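Local coordinates for sugar ABC transporter substrate-binding protein (Treponema pallidum subsp. pallidum, PDB 5U2P) that probably binds a small solute, perhaps a sugar, in the periplasm and delivers it to an ABC transporter, at residues K41-S45 with G46-V50; H77-A81 with D82-P86; E90-P94 with S95-L99; F105-L108 with S109-A112; N335-F338 with E339-G343. All coordinates share one frame; numbering follows the deposited sequence.

Interaction 1 (K41-S45 with G46-V50); sequences KHYSS and GLQNV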
loop_
_atom_site.group_PDB
_atom_site.type_symbol
_atom_site.label_atom_id
_atom_site.label_comp_id
_atom_site.label_asym_id
_atom_site.label_seq_id
_atom_site.Cartn_x
_atom_site.Cartn_y
_atom_site.Cartn_z
ATOM N N LYS A 41 20.583 3.186 -3.299
ATOM C CA LYS A 41 20.083 1.808 -3.253
ATOM C C LYS A 41 18.943 1.565 -4.230
ATOM O O LYS A 41 18.509 0.434 -4.404
ATOM C CB LYS A 41 19.617 1.445 -1.841
ATOM C CG LYS A 41 20.726 1.405 -0.796
ATOM C CD LYS A 41 20.204 0.905 0.547
ATOM C CE LYS A 41 21.326 0.710 1.554
ATOM N NZ LYS A 41 21.922 2.008 1.966
ATOM N N HIS A 42 18.457 2.621 -4.868
ATOM C CA HIS A 42 17.372 2.481 -5.832
ATOM C C HIS A 42 17.890 2.535 -7.268
ATOM O O HIS A 42 17.120 2.361 -8.213
ATOM C CB HIS A 42 16.315 3.566 -5.603
ATOM C CG HIS A 42 15.520 3.371 -4.349
ATOM N ND1 HIS A 42 14.638 4.315 -3.868
ATOM C CD2 HIS A 42 15.480 2.340 -3.471
ATOM C CE1 HIS A 42 14.084 3.872 -2.753
ATOM N NE2 HIS A 42 14.577 2.676 -2.490
ATOM N N TYR A 43 19.188 2.792 -7.430
ATOM C CA TYR A 43 19.800 2.829 -8.762
ATOM C C TYR A 43 20.125 1.412 -9.190
ATOM O O TYR A 43 21.287 1.007 -9.246
ATOM C CB TYR A 43 21.053 3.705 -8.767
ATOM C CG TYR A 43 21.654 3.934 -10.141
ATOM C CD1 TYR A 43 20.846 4.105 -11.262
ATOM C CD2 TYR A 43 23.032 4.012 -10.311
ATOM C CE1 TYR A 43 21.397 4.328 -12.516
ATOM C CE2 TYR A 43 23.591 4.234 -11.556
ATOM C CZ TYR A 43 22.771 4.394 -12.656
ATOM O OH TYR A 43 23.332 4.610 -13.896
ATOM N N SER A 44 19.071 0.663 -9.480
ATOM C CA SER A 44 19.176 -0.760 -9.755
ATOM C C SER A 44 19.753 -1.047 -11.134
ATOM O O SER A 44 19.905 -0.146 -11.965
ATOM C CB SER A 44 17.796 -1.402 -9.638
ATOM O OG SER A 44 16.901 -0.826 -10.581
ATOM N N SER A 45 20.070 -2.311 -11.379
ATOM C CA SER A 45 20.462 -2.724 -12.715
ATOM C C SER A 45 19.297 -2.449 -13.664
ATOM O O SER A 45 19.508 -2.121 -14.831
ATOM C CB SER A 45 20.872 -4.204 -12.743
ATOM O OG SER A 45 19.939 -5.017 -12.056
ATOM N N GLY A 46 18.071 -2.549 -13.146
ATOM C CA GLY A 46 16.882 -2.274 -13.935
ATOM C C GLY A 46 16.923 -0.880 -14.534
ATOM O O GLY A 46 16.811 -0.706 -15.755
ATOM N N LEU A 47 17.095 0.119 -13.678
ATOM C CA LEU A 47 17.171 1.500 -14.142
ATOM C C LEU A 47 18.432 1.779 -14.960
ATOM O O LEU A 47 18.405 2.576 -15.891
ATOM C CB LEU A 47 17.111 2.471 -12.970
ATOM C CG LEU A 47 15.730 2.710 -12.357
ATOM C CD1 LEU A 47 15.830 3.725 -11.244
ATOM C CD2 LEU A 47 14.708 3.162 -13.396
ATOM N N GLN A 48 19.544 1.145 -14.619
ATOM C CA GLN A 48 20.767 1.362 -15.386
ATOM C C GLN A 48 20.565 0.979 -16.829
ATOM O O GLN A 48 20.918 1.728 -17.731
ATOM C CB GLN A 48 21.925 0.557 -14.799
ATOM C CG GLN A 48 22.475 1.122 -13.507
ATOM C CD GLN A 48 23.435 0.163 -12.831
ATOM O OE1 GLN A 48 24.233 -0.496 -13.495
ATOM N NE2 GLN A 48 23.350 0.068 -11.507
ATOM N N ASN A 49 19.985 -0.196 -17.035
ATOM C CA ASN A 49 19.803 -0.721 -18.372
ATOM C C ASN A 49 18.745 0.081 -19.100
ATOM O O ASN A 49 18.819 0.255 -20.316
ATOM C CB ASN A 49 19.436 -2.204 -18.318
ATOM C CG ASN A 49 20.580 -3.062 -17.782
ATOM O OD1 ASN A 49 21.746 -2.682 -17.873
ATOM N ND2 ASN A 49 20.247 -4.216 -17.215
ATOM N N VAL A 50 17.758 0.572 -18.345
ATOM C CA VAL A 50 16.756 1.466 -18.886
ATOM C C VAL A 50 17.417 2.717 -19.466
ATOM O O VAL A 50 17.140 3.113 -20.599
ATOM C CB VAL A 50 15.714 1.872 -17.792
ATOM C CG1 VAL A 50 15.125 3.196 -18.086
ATOM C CG2 VAL A 50 14.630 0.821 -17.681
HETATM O O HOH W 1 16.570 -3.987 -11.115
#

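Interaction 2 (H77-A81 with D82-P86); sequences HARLA and DGTAP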
loop_
_atom_site.group_PDB
_atom_site.type_symbol
_atom_site.label_atom_id
_atom_site.label_comp_id
_atom_site.label_asym_id
_atom_site.label_seq_id
_atom_site.Cartn_x
_atom_site.Cartn_y
_atom_site.Cartn_z
ATOM N N HIS A 77 15.820 18.333 -1.419
ATOM C CA HIS A 77 15.242 19.598 -0.952
ATOM C C HIS A 77 16.190 20.755 -1.238
ATOM O O HIS A 77 15.797 21.773 -1.818
ATOM C CB HIS A 77 14.948 19.554 0.549
ATOM C CG HIS A 77 13.628 18.944 0.902
ATOM N ND1 HIS A 77 13.342 17.612 0.691
ATOM C CD2 HIS A 77 12.528 19.479 1.483
ATOM C CE1 HIS A 77 12.118 17.354 1.119
ATOM N NE2 HIS A 77 11.601 18.469 1.600
ATOM N N ALA A 78 17.446 20.592 -0.830
ATOM C CA ALA A 78 18.456 21.638 -1.021
ATOM C C ALA A 78 18.657 21.996 -2.492
ATOM O O ALA A 78 18.778 23.170 -2.838
ATOM C CB ALA A 78 19.781 21.211 -0.416
ATOM N N ARG A 79 18.713 20.980 -3.353
ATOM C CA ARG A 79 18.939 21.201 -4.783
ATOM C C ARG A 79 17.724 21.831 -5.471
ATOM O O ARG A 79 17.879 22.592 -6.417
ATOM C CB ARG A 79 19.300 19.889 -5.492
ATOM C CG ARG A 79 20.515 19.170 -4.911
ATOM C CD ARG A 79 21.797 19.811 -5.338
ATOM N NE ARG A 79 22.020 19.676 -6.772
ATOM C CZ ARG A 79 22.597 18.625 -7.346
ATOM N NH1 ARG A 79 22.756 18.601 -8.667
ATOM N NH2 ARG A 79 23.016 17.604 -6.598
ATOM N N LEU A 80 16.525 21.515 -4.995
ATOM C CA LEU A 80 15.320 22.154 -5.514
ATOM C C LEU A 80 15.305 23.624 -5.081
ATOM O O LEU A 80 14.991 24.516 -5.869
ATOM C CB LEU A 80 14.061 21.429 -5.025
ATOM C CG LEU A 80 13.811 20.050 -5.694
ATOM C CD1 LEU A 80 12.681 19.306 -5.014
ATOM C CD2 LEU A 80 13.525 20.180 -7.180
ATOM N N ALA A 81 15.684 23.846 -3.833
ATOM C CA ALA A 81 15.695 25.182 -3.231
ATOM C C ALA A 81 16.667 26.127 -3.929
ATOM O O ALA A 81 16.321 27.282 -4.182
ATOM C CB ALA A 81 16.039 25.085 -1.773
ATOM N N ASP A 82 17.871 25.651 -4.246
ATOM C CA ASP A 82 18.845 26.496 -4.937
ATOM C C ASP A 82 18.765 26.392 -6.465
ATOM O O ASP A 82 19.527 27.050 -7.175
ATOM C CB ASP A 82 20.274 26.181 -4.464
ATOM C CG ASP A 82 20.736 24.782 -4.821
ATOM O OD1 ASP A 82 20.142 24.135 -5.702
ATOM O OD2 ASP A 82 21.733 24.336 -4.218
ATOM N N GLY A 83 17.852 25.562 -6.962
ATOM C CA GLY A 83 17.535 25.517 -8.379
ATOM C C GLY A 83 18.516 24.722 -9.216
ATOM O O GLY A 83 18.451 24.735 -10.445
ATOM N N THR A 84 19.418 24.005 -8.557
ATOM C CA THR A 84 20.439 23.243 -9.267
ATOM C C THR A 84 20.036 21.780 -9.485
ATOM O O THR A 84 20.817 21.002 -10.041
ATOM C CB THR A 84 21.775 23.278 -8.509
ATOM O OG1 THR A 84 21.656 22.542 -7.288
ATOM C CG2 THR A 84 22.174 24.721 -8.201
ATOM N N ALA A 85 18.830 21.411 -9.055
ATOM C CA ALA A 85 18.380 20.018 -9.127
ATOM C C ALA A 85 18.455 19.505 -10.554
ATOM O O ALA A 85 18.231 20.278 -11.495
ATOM C CB ALA A 85 16.955 19.874 -8.611
ATOM N N PRO A 86 18.758 18.208 -10.715
ATOM C CA PRO A 86 18.741 17.579 -12.047
ATOM C C PRO A 86 17.374 17.617 -12.740
ATOM O O PRO A 86 16.368 17.935 -12.115
ATOM C CB PRO A 86 19.172 16.144 -11.744
ATOM C CG PRO A 86 20.106 16.313 -10.617
ATOM C CD PRO A 86 19.422 17.329 -9.734
#

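Interaction 3 (E90-P94 with S95-L99); sequences EVSLP and SLHAL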
loop_
_atom_site.group_PDB
_atom_site.type_symbol
_atom_site.label_atom_id
_atom_site.label_comp_id
_atom_site.label_asym_id
_atom_site.label_seq_id
_atom_site.Cartn_x
_atom_site.Cartn_y
_atom_site.Cartn_z
ATOM N N GLU A 90 14.199 11.340 -8.495
ATOM C CA GLU A 90 13.431 10.349 -7.765
ATOM C C GLU A 90 12.627 11.021 -6.649
ATOM O O GLU A 90 13.132 11.905 -5.953
ATOM C CB GLU A 90 14.340 9.252 -7.175
ATOM C CG GLU A 90 13.531 8.222 -6.413
ATOM C CD GLU A 90 14.349 7.143 -5.744
ATOM O OE1 GLU A 90 15.573 7.082 -5.957
ATOM O OE2 GLU A 90 13.742 6.344 -4.999
ATOM N N VAL A 91 11.371 10.613 -6.502
ATOM C CA VAL A 91 10.520 11.111 -5.432
ATOM C C VAL A 91 9.801 9.960 -4.766
ATOM O O VAL A 91 9.602 8.909 -5.355
ATOM C CB VAL A 91 9.470 12.141 -5.941
ATOM C CG1 VAL A 91 10.166 13.404 -6.471
ATOM C CG2 VAL A 91 8.578 11.523 -7.011
ATOM N N SER A 92 9.420 10.182 -3.511
ATOM C CA SER A 92 8.588 9.257 -2.768
ATOM C C SER A 92 7.119 9.635 -2.915
ATOM O O SER A 92 6.694 10.721 -2.513
ATOM C CB SER A 92 8.985 9.248 -1.289
ATOM O OG SER A 92 10.277 8.678 -1.117
ATOM N N LEU A 93 6.362 8.731 -3.517
ATOM C CA LEU A 93 4.923 8.879 -3.665
ATOM C C LEU A 93 4.266 8.244 -2.447
ATOM O O LEU A 93 4.841 7.334 -1.862
ATOM C CB LEU A 93 4.447 8.209 -4.959
ATOM C CG LEU A 93 5.039 8.868 -6.218
ATOM C CD1 LEU A 93 4.900 7.962 -7.440
ATOM C CD2 LEU A 93 4.401 10.227 -6.488
ATOM N N PRO A 94 3.064 8.713 -2.061
ATOM C CA PRO A 94 2.323 9.799 -2.717
ATOM C C PRO A 94 2.660 11.196 -2.200
ATOM O O PRO A 94 2.282 12.187 -2.834
ATOM C CB PRO A 94 0.863 9.450 -2.408
ATOM C CG PRO A 94 0.923 8.744 -1.088
ATOM C CD PRO A 94 2.240 7.998 -1.069
ATOM N N SER A 95 3.365 11.299 -1.080
ATOM C CA SER A 95 3.427 12.585 -0.381
ATOM C C SER A 95 4.582 13.514 -0.781
ATOM O O SER A 95 4.618 14.664 -0.359
ATOM C CB SER A 95 3.464 12.337 1.126
ATOM O OG SER A 95 2.205 11.840 1.571
ATOM N N LEU A 96 5.498 13.032 -1.608
ATOM C CA LEU A 96 6.585 13.841 -2.177
ATOM C C LEU A 96 7.460 14.539 -1.136
ATOM O O LEU A 96 7.906 15.667 -1.356
ATOM C CB LEU A 96 6.033 14.891 -3.144
ATOM C CG LEU A 96 5.101 14.377 -4.232
ATOM C CD1 LEU A 96 4.566 15.529 -5.019
ATOM C CD2 LEU A 96 5.813 13.407 -5.160
ATOM N N HIS A 97 7.729 13.863 -0.023
ATOM C CA HIS A 97 8.539 14.452 1.045
ATOM C C HIS A 97 7.995 15.825 1.479
ATOM O O HIS A 97 8.773 16.704 1.841
ATOM C CB HIS A 97 10.001 14.629 0.595
ATOM C CG HIS A 97 10.583 13.468 -0.162
ATOM N ND1 HIS A 97 10.629 13.422 -1.543
ATOM C CD2 HIS A 97 11.205 12.342 0.268
ATOM C CE1 HIS A 97 11.230 12.310 -1.927
ATOM N NE2 HIS A 97 11.590 11.636 -0.848
ATOM N N ALA A 98 6.678 16.012 1.405
ATOM C CA ALA A 98 6.023 17.271 1.795
ATOM C C ALA A 98 6.421 18.478 0.933
ATOM O O ALA A 98 6.120 19.632 1.286
ATOM C CB ALA A 98 6.300 17.572 3.267
ATOM N N LEU A 99 7.080 18.220 -0.194
ATOM C CA LEU A 99 7.416 19.259 -1.165
ATOM C C LEU A 99 6.170 19.767 -1.887
ATOM O O LEU A 99 5.240 19.006 -2.132
ATOM C CB LEU A 99 8.420 18.720 -2.193
ATOM C CG LEU A 99 9.794 18.291 -1.662
ATOM C CD1 LEU A 99 10.568 17.480 -2.716
ATOM C CD2 LEU A 99 10.595 19.502 -1.225
HETATM O O HOH W 2 5.312 9.439 0.388
#

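Interaction 4 (F105-L108 with S109-A112); sequences FVDL and SKEA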
loop_
_atom_site.group_PDB
_atom_site.type_symbol
_atom_site.label_atom_id
_atom_site.label_comp_id
_atom_site.label_asym_id
_atom_site.label_seq_id
_atom_site.Cartn_x
_atom_site.Cartn_y
_atom_site.Cartn_z
ATOM N N PHE A 105 7.665 20.590 -9.569
ATOM C CA PHE A 105 7.502 19.467 -10.504
ATOM C C PHE A 105 6.522 19.716 -11.640
ATOM O O PHE A 105 5.535 20.415 -11.496
ATOM C CB PHE A 105 7.059 18.226 -9.750
ATOM C CG PHE A 105 7.980 17.850 -8.625
ATOM C CD1 PHE A 105 9.350 17.807 -8.835
ATOM C CD2 PHE A 105 7.489 17.537 -7.377
ATOM C CE1 PHE A 105 10.214 17.475 -7.804
ATOM C CE2 PHE A 105 8.347 17.207 -6.334
ATOM C CZ PHE A 105 9.711 17.177 -6.555
ATOM N N VAL A 106 6.778 19.071 -12.765
ATOM C CA VAL A 106 5.870 19.147 -13.904
ATOM C C VAL A 106 4.644 18.278 -13.672
ATOM O O VAL A 106 4.766 17.107 -13.309
ATOM C CB VAL A 106 6.566 18.704 -15.198
ATOM C CG1 VAL A 106 5.583 18.756 -16.366
ATOM C CG2 VAL A 106 7.775 19.584 -15.460
ATOM N N ASP A 107 3.456 18.849 -13.884
ATOM C CA ASP A 107 2.212 18.084 -13.785
ATOM C C ASP A 107 2.085 17.127 -14.969
ATOM O O ASP A 107 1.984 17.564 -16.120
ATOM C CB ASP A 107 1.003 19.039 -13.720
ATOM C CG ASP A 107 -0.339 18.311 -13.761
ATOM O OD1 ASP A 107 -0.360 17.083 -13.579
ATOM O OD2 ASP A 107 -1.384 18.971 -13.971
ATOM N N LEU A 108 2.141 15.822 -14.688
ATOM C CA LEU A 108 2.168 14.809 -15.742
ATOM C C LEU A 108 0.776 14.238 -16.006
ATOM O O LEU A 108 0.627 13.264 -16.757
ATOM C CB LEU A 108 3.141 13.661 -15.365
ATOM C CG LEU A 108 4.594 14.079 -15.107
ATOM C CD1 LEU A 108 5.460 12.910 -14.605
ATOM C CD2 LEU A 108 5.221 14.717 -16.311
ATOM N N SER A 109 -0.244 14.845 -15.401
ATOM C CA SER A 109 -1.589 14.261 -15.385
ATOM C C SER A 109 -2.190 14.085 -16.780
ATOM O O SER A 109 -3.100 13.272 -16.972
ATOM C CB SER A 109 -2.540 15.129 -14.552
ATOM O OG SER A 109 -2.125 15.220 -13.192
ATOM N N LYS A 110 -1.703 14.876 -17.721
ATOM C CA LYS A 110 -2.200 14.889 -19.097
ATOM C C LYS A 110 -1.301 14.136 -20.075
ATOM O O LYS A 110 -1.550 14.148 -21.277
ATOM C CB LYS A 110 -2.358 16.336 -19.578
ATOM C CG LYS A 110 -3.197 17.214 -18.638
ATOM C CD LYS A 110 -3.220 18.692 -19.063
ATOM C CE LYS A 110 -1.890 19.402 -18.791
ATOM N NZ LYS A 110 -1.608 19.587 -17.334
ATOM N N GLU A 111 -0.247 13.482 -19.590
ATOM C CA GLU A 111 0.636 12.748 -20.489
ATOM C C GLU A 111 -0.107 11.541 -21.058
ATOM O O GLU A 111 -1.018 10.982 -20.421
ATOM C CB GLU A 111 1.923 12.308 -19.769
ATOM C CG GLU A 111 2.796 13.470 -19.297
ATOM C CD GLU A 111 3.177 14.426 -20.412
ATOM O OE1 GLU A 111 3.934 14.016 -21.308
ATOM O OE2 GLU A 111 2.727 15.595 -20.396
ATOM N N ALA A 112 0.280 11.148 -22.266
ATOM C CA ALA A 112 -0.427 10.099 -22.997
ATOM C C ALA A 112 -0.378 8.740 -22.329
ATOM O O ALA A 112 -1.218 7.893 -22.613
ATOM C CB ALA A 112 0.131 9.989 -24.410
HETATM O O HOH W 3 0.687 16.540 -18.252
#

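Interaction 5 (N335-F338 with E339-G343); sequences NSFF and EEHKG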
loop_
_atom_site.group_PDB
_atom_site.type_symbol
_atom_site.label_atom_id
_atom_site.label_comp_id
_atom_site.label_asym_id
_atom_site.label_seq_id
_atom_site.Cartn_x
_atom_site.Cartn_y
_atom_site.Cartn_z
ATOM N N ASN A 335 8.639 -3.834 -19.879
ATOM C CA ASN A 335 8.904 -5.273 -19.931
ATOM C C ASN A 335 10.369 -5.581 -19.620
ATOM O O ASN A 335 10.669 -6.474 -18.834
ATOM C CB ASN A 335 8.505 -5.837 -21.290
ATOM C CG ASN A 335 7.008 -6.054 -21.407
ATOM O OD1 ASN A 335 6.339 -6.383 -20.425
ATOM N ND2 ASN A 335 6.473 -5.873 -22.608
ATOM N N SER A 336 11.270 -4.804 -20.201
ATOM C CA SER A 336 12.690 -4.916 -19.908
ATOM C C SER A 336 12.981 -4.621 -18.442
ATOM O O SER A 336 13.679 -5.375 -17.764
ATOM C CB SER A 336 13.474 -3.970 -20.817
ATOM O OG SER A 336 14.853 -3.990 -20.514
ATOM N N PHE A 337 12.412 -3.536 -17.937
ATOM C CA PHE A 337 12.623 -3.130 -16.560
ATOM C C PHE A 337 12.225 -4.205 -15.551
ATOM O O PHE A 337 12.931 -4.438 -14.566
ATOM C CB PHE A 337 11.838 -1.824 -16.328
ATOM C CG PHE A 337 12.023 -1.209 -14.967
ATOM C CD1 PHE A 337 13.283 -0.969 -14.459
ATOM C CD2 PHE A 337 10.919 -0.817 -14.219
ATOM C CE1 PHE A 337 13.447 -0.380 -13.223
ATOM C CE2 PHE A 337 11.076 -0.230 -12.968
ATOM C CZ PHE A 337 12.340 -0.009 -12.472
ATOM N N PHE A 338 11.079 -4.846 -15.771
ATOM C CA PHE A 338 10.554 -5.788 -14.804
ATOM C C PHE A 338 11.119 -7.197 -14.972
ATOM O O PHE A 338 10.686 -8.122 -14.281
ATOM C CB PHE A 338 9.028 -5.808 -14.862
ATOM C CG PHE A 338 8.403 -4.777 -13.946
ATOM C CD1 PHE A 338 8.156 -3.491 -14.393
ATOM C CD2 PHE A 338 8.162 -5.075 -12.619
ATOM C CE1 PHE A 338 7.628 -2.535 -13.537
ATOM C CE2 PHE A 338 7.639 -4.121 -11.753
ATOM C CZ PHE A 338 7.370 -2.847 -12.220
ATOM N N GLU A 339 12.096 -7.352 -15.861
ATOM C CA GLU A 339 12.914 -8.568 -15.854
ATOM C C GLU A 339 13.900 -8.507 -14.681
ATOM O O GLU A 339 14.451 -9.524 -14.270
ATOM C CB GLU A 339 13.646 -8.739 -17.183
ATOM C CG GLU A 339 12.715 -9.137 -18.318
ATOM C CD GLU A 339 13.426 -9.242 -19.649
ATOM O OE1 GLU A 339 14.663 -9.075 -19.674
ATOM O OE2 GLU A 339 12.749 -9.490 -20.670
ATOM N N GLU A 340 14.089 -7.304 -14.139
ATOM C CA GLU A 340 14.978 -7.061 -13.009
ATOM C C GLU A 340 14.260 -6.478 -11.796
ATOM O O GLU A 340 14.516 -6.854 -10.658
ATOM C CB GLU A 340 16.092 -6.107 -13.432
ATOM C CG GLU A 340 16.866 -6.576 -14.643
ATOM C CD GLU A 340 18.239 -5.949 -14.721
ATOM O OE1 GLU A 340 18.412 -4.999 -15.514
ATOM O OE2 GLU A 340 19.142 -6.405 -13.987
ATOM N N HIS A 341 13.368 -5.530 -12.039
ATOM C CA HIS A 341 12.733 -4.816 -10.946
ATOM C C HIS A 341 11.675 -5.683 -10.286
ATOM O O HIS A 341 10.853 -6.293 -10.970
ATOM C CB HIS A 341 12.121 -3.512 -11.466
ATOM C CG HIS A 341 11.656 -2.589 -10.384
ATOM N ND1 HIS A 341 12.524 -1.960 -9.520
ATOM C CD2 HIS A 341 10.412 -2.194 -10.024
ATOM C CE1 HIS A 341 11.836 -1.220 -8.667
ATOM N NE2 HIS A 341 10.552 -1.342 -8.954
ATOM N N LYS A 342 11.708 -5.734 -8.956
ATOM C CA LYS A 342 10.781 -6.522 -8.166
ATOM C C LYS A 342 9.520 -5.734 -7.845
ATOM O O LYS A 342 9.515 -4.486 -7.853
ATOM C CB LYS A 342 11.451 -6.972 -6.865
ATOM C CG LYS A 342 12.787 -7.670 -7.072
ATOM C CD LYS A 342 13.425 -8.036 -5.734
ATOM C CE LYS A 342 14.720 -8.832 -5.915
ATOM N NZ LYS A 342 15.385 -9.144 -4.610
ATOM N N GLY A 343 8.452 -6.465 -7.561
ATOM C CA GLY A 343 7.229 -5.856 -7.078
ATOM C C GLY A 343 6.158 -5.845 -8.143
ATOM O O GLY A 343 6.338 -6.382 -9.242
#

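Interaction 1 (K41-S45 with G46-V50)
An N-cap starts helix 45-58, just after strand 33-39, and S44 is the capping residue. Its OG accepts from L47 N at 3.2 Å, with an N-H angle of 166°. The OG reaches this N-H because it sits between its own backbone N and carbonyl carbon (chi1 61°). A water accepts from G46 N at 2.9 Å and makes a weak contact with S44 OG. S44 O then receives Q48 N, and S45 O receives N49 N, which begins the regular helical bonding.

Q48 folds back over the residues before the cap. Its CG lies over one face of the Y43 ring, 3.7 Å from the ring centroid, as a CH-pi contact. The two side chains cross at about a right angle. NE2 donates a hydrogen bond to Y43 O at 3.2 Å. The acceptor lies close to the plane of the amide, but NE2 stands above the carbonyl plane of Y43. L47 CD1 packs on H42 O at 3.6 Å. S45 OG is held by E340. The N-H groups of L47 and G46 are thus met by a hydroxyl and a water, and one glutamine supplies both an apolar and a polar grip on Y43.

Interaction 2 (H77-A81 with D82-P86)
R79 and T84 meet where helix 72-81 ends, their side chains crossing at about a right angle. The arginine chain bends at chi2 and chi3 (-77° and -66°), which curls it back beside the turn that follows the helix. NE then donates to T84 OG1 at 2.9 Å. The hydroxyl lies at the edge of the guanidinium, a little out of its plane. NH1 adds a weak bond to T84 O. P86 CD packs over one face of the same group, 3.7 Å from NH1, again with the side chains crossing.

T84 is itself held by D82. D82 OD1 accepts from T84 N at 2.9 Å, which makes an Asx turn, and from T84 OG1 at 2.7 Å. Both donors come from the same face of the carboxylate, the hydroxyl on the syn side and the N-H on the anti side. The hydroxyl therefore donates a hydrogen bond to the aspartate and accepts one from the arginine. This chain of bonds fixes its rotation.

The backbone closes with D82 N to A78 O at 3.0 Å. R79 O takes weak bonds from T84 N and A85 N. G83, with positive phi, turns the chain out of the helix. L80 CD2 touches A85 CB at 3.7 Å.

The turn leads from helix 72-81 into strand 88-92. R79 NH2 forms a salt bridge with E65 of strand 61-67, and P86 packs on S35 and L37 of strand 33-39. L80 touches L99, F105 and H312.

Interaction 3 (E90-P94 with S95-L99)
The backbone leaves strand 88-92 through a tight reversal, with a cis peptide before P94 and L96 N bonded to S92 O at 2.8 Å. This is the exit from the middle strand of the mixed five-stranded sheet, parallel to 33-39 and antiparallel to 307-311. The donor lies nearly along the C=O axis of S92, at 174°, although the N-H itself is bent. L96, H97 and A98 have left-handed helical backbone angles (positive phi), and the chain coils on toward helix 101-104. A water bridges the turn. It accepts from S95 N at 3.1 Å and donates weakly to S92 O.

On one side the contact is apolar. L96 CD2 touches both L93 CD2 (3.7 Å) and V91 CG2 (3.8 Å). L96 runs side by side with both residues, pointing the same way. F105 packs against V91.

On the other side H97 folds back on the strand. Its CG is anti to its own carbonyl carbon (chi1 -43°), and this brings the imidazole up to V91 and S92. CE1 comes to S92 N at 3.2 Å, and V91 CA lies at the ring edge. S92 OG has weak bonds to R39 and Q307, while E90 is tied to H42, Q307 and the backbone of R39. H97 ND1 is buried with no partner in the model. Its NE2 stands 3.2 Å from S92 OG.

Interaction 4 (F105-L108 with S109-A112)
S109 meets D107 through two bonds to one oxygen. S109 OG donates to D107 OD1 at 2.6 Å, meeting the syn lone pair of that oxygen, on the side of the other carboxylate oxygen. S109 N donates to the same OD1 at 2.9 Å, but from above the carboxylate plane. D107 carries its CG anti to the backbone N (chi1 174°), and this lays the carboxylate against the start of the second segment. S109 OG also accepts from T128 N, so the hydroxyl takes part in two bonds, one given and one received.

K110 comes next. Its chain bends at chi3 and chi4 and turns back across D107 at about a right angle. NZ forms a salt bridge with D107 OD2 at 3.4 Å. The carboxylate thus divides its work, with one oxygen for the serine and the other for the lysine. K110 N donates to a water at 3.0 Å, and that water donates to D107 O at 2.7 Å.

E111 closes the turn. Its N donates to L108 O at 3.0 Å with a nearly straight N-H angle of 168°, though it approaches from above the carbonyl plane. Its chain bends at chi2. CG rests near L108 CB, 4.0 Å away, and OE2 receives the other hydrogen of the same water at 3.1 Å. L108 itself packs on L325 of helix 318-329.

L108 to E111 is a type I beta turn. An aspartate just before it accepts from the backbone N two residues on, the arrangement of an Asx turn.

Interaction 5 (N335-F338 with E339-G343)
F337 and H341 stack where helix 331-337 ends, with centroids 4.5 Å apart and planes only 14° from parallel. The stack is offset. F337 CZ lies over the face of the imidazole, toward its rim, while H341 CB sits over the centre of the phenylalanine ring at 3.7 Å, a CH-pi contact. Both residues put CG anti to the backbone N (chi1 -176° for F337, and close to that for H341). The two side chains then run side by side in the same direction.

F338 runs alongside the same histidine, but its ring plane stands at 83° to the imidazole. The edge of H341 points at the F338 face in an offset edge-to-face pair, with CD2 at 3.8 Å from F338 CE2. H341 thus uses a face for one phenylalanine and an edge for the other. The edge of the F338 ring meets G343 O, 3.6 Å from CE2.

The backbone fixes this cluster. F337 O accepts twice, from H341 N at 2.8 Å in the carbonyl plane and from E340 N above it. E339 N bonds to S336 O, and E339 CG packs along N335 O.

H341 NE2 is held by N134, which, with the stack, helps fix the rotation of the imidazole. N134 also donates to K342 O. E340 bonds to S45 and weakly to N49 of helix 45-58. F337 packs on L47 and V50 of that helix, and F338 lies against T350 and S352 in the following loop.

Overall arrangement
All five contacts are local, and they mark ends of helices, strands and turns. Interactions 1 and 5 join directly: E340 bonds to S45, and F337 packs on L47 and V50 of helix 45-58. Interaction 1 also reaches interaction 3 through H42 and E90. Interactions 2, 3 and 4 share an apolar patch, where L80, V91 and L99 meet F105. Interactions 1, 2, 3 and 5 are partly buried, while interaction 4 is a surface contact. The chemistry differs to match. Charge and water dominate interaction 4, and aromatic stacking interaction 5. Interaction 3 combines leucine packing with an imidazole, interaction 1 is a helix start, and interaction 2 a helix end.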